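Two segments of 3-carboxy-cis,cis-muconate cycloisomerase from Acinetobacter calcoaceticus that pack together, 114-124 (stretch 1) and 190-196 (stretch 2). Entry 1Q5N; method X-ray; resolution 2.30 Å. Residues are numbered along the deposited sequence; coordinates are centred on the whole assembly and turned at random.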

# COMPACT_ATOMS: atom_id res chain seq x y z
N LEU A 114 -16.32 -5.64 21.37
CA LEU A 114 -15.45 -4.77 20.58
C LEU A 114 -16.03 -4.53 19.17
O LEU A 114 -16.11 -3.39 18.75
CB LEU A 114 -14.04 -5.37 20.51
CG LEU A 114 -13.38 -5.33 21.92
CD1 LEU A 114 -12.14 -6.13 21.92
CD2 LEU A 114 -13.08 -3.89 22.35
N ASP A 115 -16.46 -5.60 18.48
CA ASP A 115 -17.04 -5.43 17.14
C ASP A 115 -18.38 -4.65 17.19
O ASP A 115 -18.70 -3.86 16.28
CB ASP A 115 -17.32 -6.76 16.45
CG ASP A 115 -16.08 -7.41 15.90
OD1 ASP A 115 -14.98 -6.81 15.96
OD2 ASP A 115 -16.22 -8.55 15.41
N THR A 116 -19.18 -4.88 18.25
CA THR A 116 -20.44 -4.18 18.35
C THR A 116 -20.16 -2.68 18.61
O THR A 116 -20.78 -1.82 17.99
CB THR A 116 -21.39 -4.79 19.46
OG1 THR A 116 -21.83 -6.10 19.06
CG2 THR A 116 -22.61 -3.88 19.67
N ALA A 117 -19.22 -2.38 19.49
CA ALA A 117 -18.93 -0.95 19.74
C ALA A 117 -18.36 -0.34 18.43
O ALA A 117 -18.65 0.82 18.09
CB ALA A 117 -17.93 -0.79 20.89
N CYS A 118 -17.56 -1.11 17.69
CA CYS A 118 -17.04 -0.61 16.43
C CYS A 118 -18.20 -0.26 15.47
O CYS A 118 -18.20 0.83 14.87
CB CYS A 118 -16.11 -1.64 15.77
SG CYS A 118 -15.45 -1.10 14.16
N ILE A 119 -19.16 -1.17 15.29
CA ILE A 119 -20.31 -0.88 14.43
C ILE A 119 -21.17 0.31 14.95
O ILE A 119 -21.73 1.09 14.14
CB ILE A 119 -21.18 -2.12 14.26
CG1 ILE A 119 -20.40 -3.17 13.45
CG2 ILE A 119 -22.50 -1.75 13.59
CD1 ILE A 119 -19.92 -2.67 12.09
N LEU A 120 -21.26 0.46 16.27
CA LEU A 120 -22.01 1.59 16.80
C LEU A 120 -21.27 2.87 16.43
O LEU A 120 -21.90 3.86 16.03
CB LEU A 120 -22.20 1.50 18.32
CG LEU A 120 -23.14 0.37 18.80
CD1 LEU A 120 -23.21 0.34 20.31
CD2 LEU A 120 -24.53 0.57 18.21
N GLN A 121 -19.93 2.86 16.55
CA GLN A 121 -19.15 4.01 16.17
C GLN A 121 -19.34 4.30 14.66
O GLN A 121 -19.56 5.44 14.27
CB GLN A 121 -17.67 3.78 16.47
CG GLN A 121 -17.28 3.86 17.95
CD GLN A 121 -15.81 3.49 18.16
OE1 GLN A 121 -15.39 2.43 17.70
NE2 GLN A 121 -15.04 4.35 18.84
N CYS A 122 -19.25 3.27 13.83
CA CYS A 122 -19.40 3.43 12.40
C CYS A 122 -20.78 3.99 12.06
O CYS A 122 -20.93 4.77 11.11
CB CYS A 122 -19.22 2.07 11.68
SG CYS A 122 -17.51 1.44 11.65
N ARG A 123 -21.81 3.57 12.81
CA ARG A 123 -23.12 4.08 12.52
C ARG A 123 -23.15 5.59 12.72
O ARG A 123 -23.66 6.33 11.88
CB ARG A 123 -24.20 3.42 13.38
CG ARG A 123 -25.61 3.94 13.01
CD ARG A 123 -26.72 3.15 13.72
NE ARG A 123 -26.60 3.15 15.19
CZ ARG A 123 -27.34 2.37 15.99
NH1 ARG A 123 -28.25 1.52 15.49
NH2 ARG A 123 -27.16 2.44 17.31
N ASP A 124 -22.59 6.04 13.83
CA ASP A 124 -22.63 7.45 14.12
C ASP A 124 -21.72 8.29 13.20
O ASP A 124 -22.10 9.40 12.79
CB ASP A 124 -22.28 7.70 15.59
CG ASP A 124 -23.42 7.31 16.56
OD1 ASP A 124 -24.56 7.10 16.10
OD2 ASP A 124 -23.18 7.19 17.79
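Stretch 2 190-196: RVLVAQL

How does stretch 2 approach the helix of 114-124? It enters as the end of another helix, Arg190 and Val191, and runs on as loop or turn, Leu192 being the first residue to leave helical phi/psi. Arg190 stays clear of stretch 1, but the carbonyl of Val191 faces the partner helix, its O lying 3.7 Å from CD1 of Ile119.

What does the chain meet as it leaves its helix? Leu192 lies over Ile119, their CA atoms 6.1 Å apart. The CA-to-CB bond of Leu192 points sideways, yet the end of the side chain comes nearer: Leu192 CD2 sits 4.1 Å from Ile119 CG2, and Leu192 CD1 is 4.2 Å from Arg123 CG.

Which way does the extended part run? The CA-to-CB bonds of Val193 and Ala194 point away from the helix, and the closest contacts of both residues are made by backbone atoms, with Val193 O 3.6 Å from Ile119 CG2. The register moves from Ile119 at Leu192 to Thr116 at Gln195, so from Leu192 to Gln195 the chain runs roughly antiparallel to the helix.

Where does the contact become polar? At Gln195, whose N donates a hydrogen bond to Thr116 OG1 (3.2 Å) and whose CA-to-CB bond points toward the helix, NE2 donating to Asp115 OD2 at 2.7 Å. Leu196 then makes no contact.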

# COMPACT_ATOMS: atom_id res chain seq x y z
N ARG A 190 -26.48 -4.21 4.99
CA ARG A 190 -25.53 -5.30 5.02
C ARG A 190 -24.41 -5.15 6.04
O ARG A 190 -23.88 -6.13 6.61
CB ARG A 190 -24.91 -5.44 3.62
CG ARG A 190 -23.76 -6.42 3.54
CD ARG A 190 -23.39 -6.81 2.12
NE ARG A 190 -23.00 -5.62 1.36
CZ ARG A 190 -23.72 -5.13 0.35
NH1 ARG A 190 -24.85 -5.72 -0.02
NH2 ARG A 190 -23.32 -4.02 -0.24
N VAL A 191 -24.09 -3.91 6.34
CA VAL A 191 -22.96 -3.62 7.17
C VAL A 191 -23.21 -3.26 8.67
O VAL A 191 -22.40 -3.59 9.56
CB VAL A 191 -22.24 -2.49 6.38
CG1 VAL A 191 -21.85 -1.39 7.24
CG2 VAL A 191 -21.15 -3.08 5.55
N LEU A 192 -24.31 -2.58 8.94
CA LEU A 192 -24.61 -2.15 10.31
C LEU A 192 -25.39 -3.26 11.00
O LEU A 192 -26.61 -3.19 11.12
CB LEU A 192 -25.42 -0.86 10.26
CG LEU A 192 -24.68 0.29 9.55
CD1 LEU A 192 -25.54 1.55 9.57
CD2 LEU A 192 -23.33 0.53 10.25
N VAL A 193 -24.66 -4.28 11.44
CA VAL A 193 -25.25 -5.43 12.09
C VAL A 193 -24.54 -5.65 13.40
O VAL A 193 -23.40 -5.23 13.56
CB VAL A 193 -25.11 -6.69 11.21
CG1 VAL A 193 -25.90 -6.51 9.95
CG2 VAL A 193 -23.62 -6.92 10.87
N ALA A 194 -25.20 -6.34 14.33
CA ALA A 194 -24.63 -6.62 15.66
C ALA A 194 -23.65 -7.80 15.63
O ALA A 194 -23.64 -8.58 14.69
CB ALA A 194 -25.77 -6.94 16.64
N GLN A 195 -22.81 -7.91 16.65
CA GLN A 195 -21.91 -9.06 16.73
C GLN A 195 -22.15 -9.74 18.09
O GLN A 195 -21.90 -9.13 19.14
CB GLN A 195 -20.42 -8.66 16.68
CG GLN A 195 -19.46 -9.85 16.70
CD GLN A 195 -19.27 -10.52 15.31
OE1 GLN A 195 -20.05 -11.38 14.89
NE2 GLN A 195 -18.22 -10.11 14.59
N LEU A 196 -22.64 -10.97 18.08
CA LEU A 196 -22.79 -11.69 19.36
C LEU A 196 -22.71 -13.20 19.05
O LEU A 196 -23.66 -13.81 18.54
CB LEU A 196 -24.11 -11.35 20.06
CG LEU A 196 -24.29 -12.08 21.41
CD1 LEU A 196 -23.28 -11.55 22.42
CD2 LEU A 196 -25.71 -11.87 21.96